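Local structure of probable methyltransferase (Bordetella pertussis, 3KTY) at residues A[77-80]-A[81-84]; A[98-102]-A[103-107]; A[153-157]-A[158-162]. The protein probably transfers methyl groups from S-adenosyl-L-methionine to RNA, as a TrmH-family enzyme represented here by its SpoU methylase domain. All blocks are in the same frame, centred on the assembly; numbering follows the deposited sequence. Where two conformers were deposited one is given.

In the fold
Three local contacts of one alpha-beta-alpha domain illustrate how the two ends of helices are finished. Interaction 1 lies at the surface, where helix 75-79 gives way to strand 84-89, held by one turn bond and a small apolar contact. Interactions 2 and 3 are partly buried and lie at helix starts, those of helices 102-115 and 157-172, each with a capping box: Asp101 with Glu104, Asn156 with Gln159. In the charged box the bonds are straighter, the one to Glu104 OE1 belonging to one of two conformers, whereas the amide box is held by weak or less certain ones. Both reach the second subunit; residues 77-84 touch no other chain of the assembly.

Interaction 1: residues A[77-80]-A[81-84]; sequences EALA and PVTL
Glu77 meets the residues beyond the helix through its backbone, its carbonyl O lying near CD of Pro81 while its CB is directed away from them; the same carbonyl also accepts from Ala80 N, 3.2 Å from Glu77 O. At Ala78 the carbonyl again faces the following residues, with Ala78 O 3.5 Å from Pro81 CD and 3.7 Å from Val82 CG2. Leu79 carries the main link. Its carbonyl O receives the N-H of Val82, at 2.7 Å from Leu79 O to Val82 N with an N-H...O angle of 163°, and the donor stands above the carbonyl plane. This bond closes a type I beta turn from Leu79 to Val82. With CG of Leu79 anti to its carbonyl carbon (chi1 -62°), CD2 comes to 4.0 Å from CG2 of Val82, and the two side chains pass at a slant. Ala80 takes the next corner of the turn, its CB 3.6 Å from CD of Pro81, whose ring has no N-H to offer the carbonyls behind it. The turn thus leads helix 75-79 into strand 84-89, with Ala78 and Leu79 packed on Ile14 of strand 11-16, Ala78 also on Val40 and Val42 of strand 39-42, and Val82 on Val120.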
loop_
_atom_site.group_PDB
_atom_site.type_symbol
_atom_site.label_atom_id
_atom_site.label_comp_id
_atom_site.label_asym_id
_atom_site.label_seq_id
_atom_site.Cartn_x
_atom_site.Cartn_y
_atom_site.Cartn_z
ATOM N N GLU A 77 6.575 -22.899 -15.172
ATOM C CA GLU A 77 5.249 -23.435 -14.887
ATOM C C GLU A 77 4.213 -22.332 -14.552
ATOM O O GLU A 77 3.079 -22.311 -15.093
ATOM C CB GLU A 77 5.329 -24.422 -13.733
ATOM C CG GLU A 77 4.019 -25.195 -13.503
ATOM C CD GLU A 77 3.709 -26.205 -14.670
ATOM O OE1 GLU A 77 4.537 -26.365 -15.603
ATOM O OE2 GLU A 77 2.648 -26.860 -14.637
ATOM N N ALA A 78 4.608 -21.413 -13.659
ATOM C CA ALA A 78 3.716 -20.316 -13.227
ATOM C C ALA A 78 3.349 -19.343 -14.376
ATOM O O ALA A 78 2.228 -18.830 -14.456
ATOM C CB ALA A 78 4.285 -19.589 -12.031
ATOM N N LEU A 79 4.282 -19.151 -15.295
ATOM C CA LEU A 79 4.037 -18.326 -16.479
ATOM C C LEU A 79 3.337 -19.003 -17.657
ATOM O O LEU A 79 2.837 -18.318 -18.565
ATOM C CB LEU A 79 5.334 -17.677 -16.955
ATOM C CG LEU A 79 5.855 -16.757 -15.852
ATOM C CD1 LEU A 79 7.063 -15.963 -16.251
ATOM C CD2 LEU A 79 4.729 -15.835 -15.426
ATOM N N ALA A 80 3.246 -20.330 -17.658
ATOM C CA ALA A 80 2.662 -20.967 -18.841
ATOM C C ALA A 80 1.337 -20.327 -19.264
ATOM O O ALA A 80 1.171 -20.026 -20.421
ATOM C CB ALA A 80 2.517 -22.486 -18.680
ATOM N N PRO A 81 0.393 -20.096 -18.340
ATOM C CA PRO A 81 -0.823 -19.516 -18.924
ATOM C C PRO A 81 -0.805 -17.976 -18.998
ATOM O O PRO A 81 -1.789 -17.348 -19.348
ATOM C CB PRO A 81 -1.944 -19.991 -17.988
ATOM C CG PRO A 81 -1.254 -20.614 -16.770
ATOM C CD PRO A 81 0.231 -20.378 -16.907
ATOM N N VAL A 82 0.316 -17.354 -18.726
ATOM C CA VAL A 82 0.272 -15.922 -18.642
ATOM C C VAL A 82 0.608 -15.277 -19.962
ATOM O O VAL A 82 1.618 -15.602 -20.557
ATOM C CB VAL A 82 1.222 -15.414 -17.553
ATOM C CG1 VAL A 82 1.272 -13.873 -17.590
ATOM C CG2 VAL A 82 0.752 -15.940 -16.179
ATOM N N THR A 83 -0.216 -14.321 -20.395
ATOM C CA THR A 83 0.044 -13.598 -21.641
ATOM C C THR A 83 0.797 -12.277 -21.491
ATOM O O THR A 83 1.409 -11.812 -22.443
ATOM C CB THR A 83 -1.237 -13.406 -22.491
ATOM O OG1 THR A 83 -2.230 -12.702 -21.737
ATOM C CG2 THR A 83 -1.793 -14.737 -22.922
ATOM N N LEU A 84 0.766 -11.691 -20.299
ATOM C CA LEU A 84 1.489 -10.444 -20.015
ATOM C C LEU A 84 1.984 -10.461 -18.560
ATOM O O LEU A 84 1.192 -10.452 -17.615
ATOM C CB LEU A 84 0.599 -9.216 -20.266
ATOM C CG LEU A 84 1.265 -7.887 -19.889
ATOM C CD1 LEU A 84 2.558 -7.669 -20.675
ATOM C CD2 LEU A 84 0.305 -6.657 -20.028
#

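Interaction 2: residues A[98-102]-A[103-107]; sequences PPCDI and REAAG
Asp101 and Glu104 cross at about a right angle, yet their carboxylates are stacked, with planes 30° apart. Each reaches for the backbone N-H of the other. Asp101 OD1 takes the amide of Glu104, 2.8 Å to Glu104 N and nearly straight at 171°. In return Glu104 OE1 accepts from Asp101 N at 2.7 Å, using the lone pair turned away from its other oxygen. The Glu104 side chain was modelled in two conformers, and the return bond, the stack and the close approach of the carboxylates belong to the one described. CG of Asp101 sits between its own N and carbonyl carbon (chi1 64°), folding the short carboxylate over the first turn, whereas the Glu104 chain runs extended beyond CG back to the residue before the helix. Such a reciprocal pair is a capping box, with Asp101 as the N-cap of helix 102-115. The price is two carboxylates close together, OD1 of Asp101 3.5 Å from OE1 of Glu104, a repulsion the helix N-terminus would probably ease. Behind the box the first helical turns are closed by Ala105 N to Asp101 O (2.9 Å) and Ala106 N to Ile102 O (3.0 Å). Cys100 SG lies 3.9 Å from CB of Ala105, and both residues pack on Cys144 of strand 142-145. The guanidinium of Arg103 leads away, forming salt bridges through NE with Glu167 of its own chain and through NH2 with Glu167 of the second subunit; Tyr170 OH of that subunit is hydrogen-bonded to Asp101 OD2, and its ring meets Arg103 in a cation-pi contact.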
loop_
_atom_site.group_PDB
_atom_site.type_symbol
_atom_site.label_atom_id
_atom_site.label_comp_id
_atom_site.label_asym_id
_atom_site.label_seq_id
_atom_site.Cartn_x
_atom_site.Cartn_y
_atom_site.Cartn_z
ATOM N N PRO A 98 15.219 4.447 -16.427
ATOM C CA PRO A 98 14.062 3.954 -15.653
ATOM C C PRO A 98 13.125 3.016 -16.429
ATOM O O PRO A 98 12.602 3.399 -17.486
ATOM C CB PRO A 98 13.303 5.238 -15.274
ATOM C CG PRO A 98 13.913 6.342 -16.107
ATOM C CD PRO A 98 15.326 5.915 -16.394
ATOM N N PRO A 99 12.885 1.808 -15.890
ATOM C CA PRO A 99 11.883 0.926 -16.510
ATOM C C PRO A 99 10.510 1.556 -16.319
ATOM O O PRO A 99 10.418 2.610 -15.656
ATOM C CB PRO A 99 11.981 -0.368 -15.702
ATOM C CG PRO A 99 12.547 0.057 -14.367
ATOM C CD PRO A 99 13.305 1.351 -14.554
ATOM N N CYS A 100 9.466 0.947 -16.879
ATOM C CA CYS A 100 8.145 1.529 -16.691
ATOM C C CYS A 100 7.750 1.375 -15.209
ATOM O O CYS A 100 8.167 0.438 -14.535
ATOM C CB CYS A 100 7.111 0.940 -17.659
ATOM S SG CYS A 100 6.168 -0.440 -17.016
ATOM N N ASP A 101 6.983 2.320 -14.695
ATOM C CA ASP A 101 6.603 2.253 -13.305
ATOM C C ASP A 101 5.292 1.523 -13.149
ATOM O O ASP A 101 4.557 1.330 -14.112
ATOM C CB ASP A 101 6.542 3.653 -12.653
ATOM C CG ASP A 101 5.459 4.566 -13.247
ATOM O OD1 ASP A 101 4.356 4.117 -13.659
ATOM O OD2 ASP A 101 5.721 5.780 -13.268
ATOM N N ILE A 102 4.991 1.154 -11.915
ATOM C CA ILE A 102 3.821 0.347 -11.608
ATOM C C ILE A 102 2.538 0.994 -12.114
ATOM O O ILE A 102 1.561 0.315 -12.358
ATOM C CB ILE A 102 3.727 0.079 -10.074
ATOM C CG1 ILE A 102 2.608 -0.889 -9.766
ATOM C CG2 ILE A 102 3.536 1.400 -9.274
ATOM C CD1 ILE A 102 2.881 -2.275 -10.303
ATOM N N ARG A 103 2.529 2.316 -12.246
ATOM C CA ARG A 103 1.329 3.005 -12.714
ATOM C C ARG A 103 1.138 2.829 -14.245
ATOM O O ARG A 103 0.047 2.563 -14.693
ATOM C CB ARG A 103 1.338 4.470 -12.261
ATOM C CG ARG A 103 0.373 5.381 -12.975
ATOM C CD ARG A 103 -0.837 5.794 -12.134
ATOM N NE ARG A 103 -0.644 5.891 -10.674
ATOM C CZ ARG A 103 -0.833 6.992 -9.951
ATOM N NH1 ARG A 103 -1.168 8.138 -10.551
ATOM N NH2 ARG A 103 -0.702 6.949 -8.629
ATOM N N GLU A 104 2.219 2.975 -15.005
ATOM C CA GLU A 104 2.248 2.596 -16.417
ATOM C C GLU A 104 1.910 1.095 -16.606
ATOM O O GLU A 104 1.146 0.710 -17.490
ATOM C CB GLU A 104 3.614 2.968 -17.030
ATOM C CG GLU A 104 3.912 4.473 -16.937
ATOM C CD GLU A 104 5.395 4.860 -17.060
ATOM O OE1 GLU A 104 6.275 4.124 -16.566
ATOM O OE2 GLU A 104 5.677 5.931 -17.638
ATOM N N ALA A 105 2.446 0.258 -15.743
ATOM C CA ALA A 105 2.284 -1.154 -15.898
ATOM C C ALA A 105 0.811 -1.513 -15.699
ATOM O O ALA A 105 0.212 -2.269 -16.495
ATOM C CB ALA A 105 3.228 -1.914 -14.976
ATOM N N ALA A 106 0.200 -0.923 -14.686
ATOM C CA ALA A 106 -1.238 -1.098 -14.466
ATOM C C ALA A 106 -2.101 -0.679 -15.667
ATOM O O ALA A 106 -3.020 -1.401 -16.051
ATOM C CB ALA A 106 -1.683 -0.378 -13.215
ATOM N N GLY A 107 -1.808 0.473 -16.267
ATOM C CA GLY A 107 -2.506 0.884 -17.489
ATOM C C GLY A 107 -2.380 -0.115 -18.662
ATOM O O GLY A 107 -3.372 -0.437 -19.332
#

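Interaction 3: residues A[153-157]-A[158-162]; sequences SSLNV and AQALQ
Asn156 carries CG anti to its backbone N (chi1 179°), and Gln159 carries CG anti to its carbonyl carbon (chi1 -66°) with the rest of the chain extended; together these torsions bring the face of the Gln159 amide over CB of Asn156. Gln159 CD is 3.3 Å from Asn156 CB, and Gln159 OE1 takes a weak bond from Asn156 N at 3.2 Å, bent to 120°. That oxygen has a second partner, Arg29 of the second subunit. On the return side, Asn156 OD1 faces the amides of Ala158 and Gln159, but its position is doubtful, so the lengths of those capping bonds carry little weight; ND2 is held by Asn23. Firmer are the backbone bonds that start the helix: Ala160 N to Asn156 O is 2.9 Å and nearly straight, and Leu161 N to Val157 O is 2.9 Å. Val157, Ala160 and Leu161 pack on Leu125 of strand 121-125, while Ala158 touches Ser26 of helix 21-33. Asn156 is thus the N-cap of helix 157-172, and the exchange with Gln159 fits a capping box, though a loosely bonded one, at the start of the last helix of this chain, consistent with the C-terminal knot region of SPOUT enzymes, beside the second subunit.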
loop_
_atom_site.group_PDB
_atom_site.type_symbol
_atom_site.label_atom_id
_atom_site.label_comp_id
_atom_site.label_asym_id
_atom_site.label_seq_id
_atom_site.Cartn_x
_atom_site.Cartn_y
_atom_site.Cartn_z
ATOM N N SER A 153 13.886 2.360 0.007
ATOM C CA SER A 153 13.241 1.713 -1.128
ATOM C C SER A 153 12.932 0.250 -0.827
ATOM O O SER A 153 12.031 -0.341 -1.425
ATOM C CB SER A 153 14.119 1.818 -2.376
ATOM O OG SER A 153 14.949 2.965 -2.320
ATOM N N SER A 154 13.684 -0.330 0.103
ATOM C CA SER A 154 13.491 -1.723 0.485
ATOM C C SER A 154 12.304 -1.878 1.430
ATOM O O SER A 154 12.425 -1.661 2.635
ATOM C CB SER A 154 14.758 -2.279 1.138
ATOM O OG SER A 154 15.737 -2.599 0.164
ATOM N N LEU A 155 11.157 -2.254 0.874
ATOM C CA LEU A 155 9.946 -2.439 1.665
ATOM C C LEU A 155 9.429 -3.869 1.556
ATOM O O LEU A 155 9.590 -4.521 0.524
ATOM C CB LEU A 155 8.862 -1.452 1.223
ATOM C CG LEU A 155 8.867 -1.057 -0.255
ATOM C CD1 LEU A 155 9.355 -2.210 -1.119
ATOM C CD2 LEU A 155 7.484 -0.600 -0.694
ATOM N N ASN A 156 8.808 -4.351 2.628
ATOM C CA ASN A 156 8.266 -5.704 2.655
ATOM C C ASN A 156 7.624 -6.095 1.328
ATOM O O ASN A 156 6.991 -5.272 0.668
ATOM C CB ASN A 156 7.255 -5.854 3.793
ATOM C CG ASN A 156 6.637 -7.237 3.846
ATOM O OD1 ASN A 156 5.538 -7.458 3.335
ATOM N ND2 ASN A 156 7.341 -8.177 4.465
ATOM N N VAL A 157 7.791 -7.356 0.945
ATOM C CA VAL A 157 7.232 -7.855 -0.292
ATOM C C VAL A 157 5.718 -7.775 -0.224
ATOM O O VAL A 157 5.050 -7.564 -1.221
ATOM C CB VAL A 157 7.700 -9.318 -0.538
ATOM C CG1 VAL A 157 7.105 -9.910 -1.813
ATOM C CG2 VAL A 157 9.217 -9.373 -0.584
ATOM N N ALA A 158 5.145 -7.914 0.956
ATOM C CA ALA A 158 3.691 -7.836 1.006
ATOM C C ALA A 158 3.225 -6.380 0.783
ATOM O O ALA A 158 2.109 -6.135 0.333
ATOM C CB ALA A 158 3.158 -8.399 2.315
ATOM N N GLN A 159 4.092 -5.423 1.112
ATOM C CA GLN A 159 3.807 -4.011 0.900
ATOM C C GLN A 159 3.947 -3.676 -0.578
ATOM O O GLN A 159 3.028 -3.112 -1.178
ATOM C CB GLN A 159 4.712 -3.177 1.778
ATOM C CG GLN A 159 4.383 -3.393 3.264
ATOM C CD GLN A 159 5.541 -3.064 4.206
ATOM O OE1 GLN A 159 6.513 -2.393 3.815
ATOM N NE2 GLN A 159 5.438 -3.532 5.459
ATOM N N ALA A 160 5.055 -4.106 -1.183
ATOM C CA ALA A 160 5.165 -4.071 -2.623
ATOM C C ALA A 160 3.885 -4.626 -3.251
ATOM O O ALA A 160 3.286 -3.986 -4.115
ATOM C CB ALA A 160 6.359 -4.829 -3.113
ATOM N N LEU A 161 3.442 -5.783 -2.775
ATOM C CA LEU A 161 2.239 -6.412 -3.320
ATOM C C LEU A 161 0.986 -5.556 -3.156
ATOM O O LEU A 161 0.156 -5.449 -4.076
ATOM C CB LEU A 161 1.989 -7.777 -2.687
ATOM C CG LEU A 161 2.525 -8.898 -3.536
ATOM C CD1 LEU A 161 2.042 -10.230 -3.007
ATOM C CD2 LEU A 161 2.059 -8.693 -4.933
ATOM N N GLN A 162 0.812 -4.977 -1.982
ATOM C CA GLN A 162 -0.369 -4.160 -1.793
ATOM C C GLN A 162 -0.373 -2.957 -2.782
ATOM O O GLN A 162 -1.398 -2.659 -3.423
ATOM C CB GLN A 162 -0.463 -3.702 -0.339
ATOM C CG GLN A 162 -1.859 -3.285 0.061
ATOM C CD GLN A 162 -1.915 -2.797 1.494
ATOM O OE1 GLN A 162 -2.993 -2.503 2.028
ATOM N NE2 GLN A 162 -0.743 -2.713 2.134
#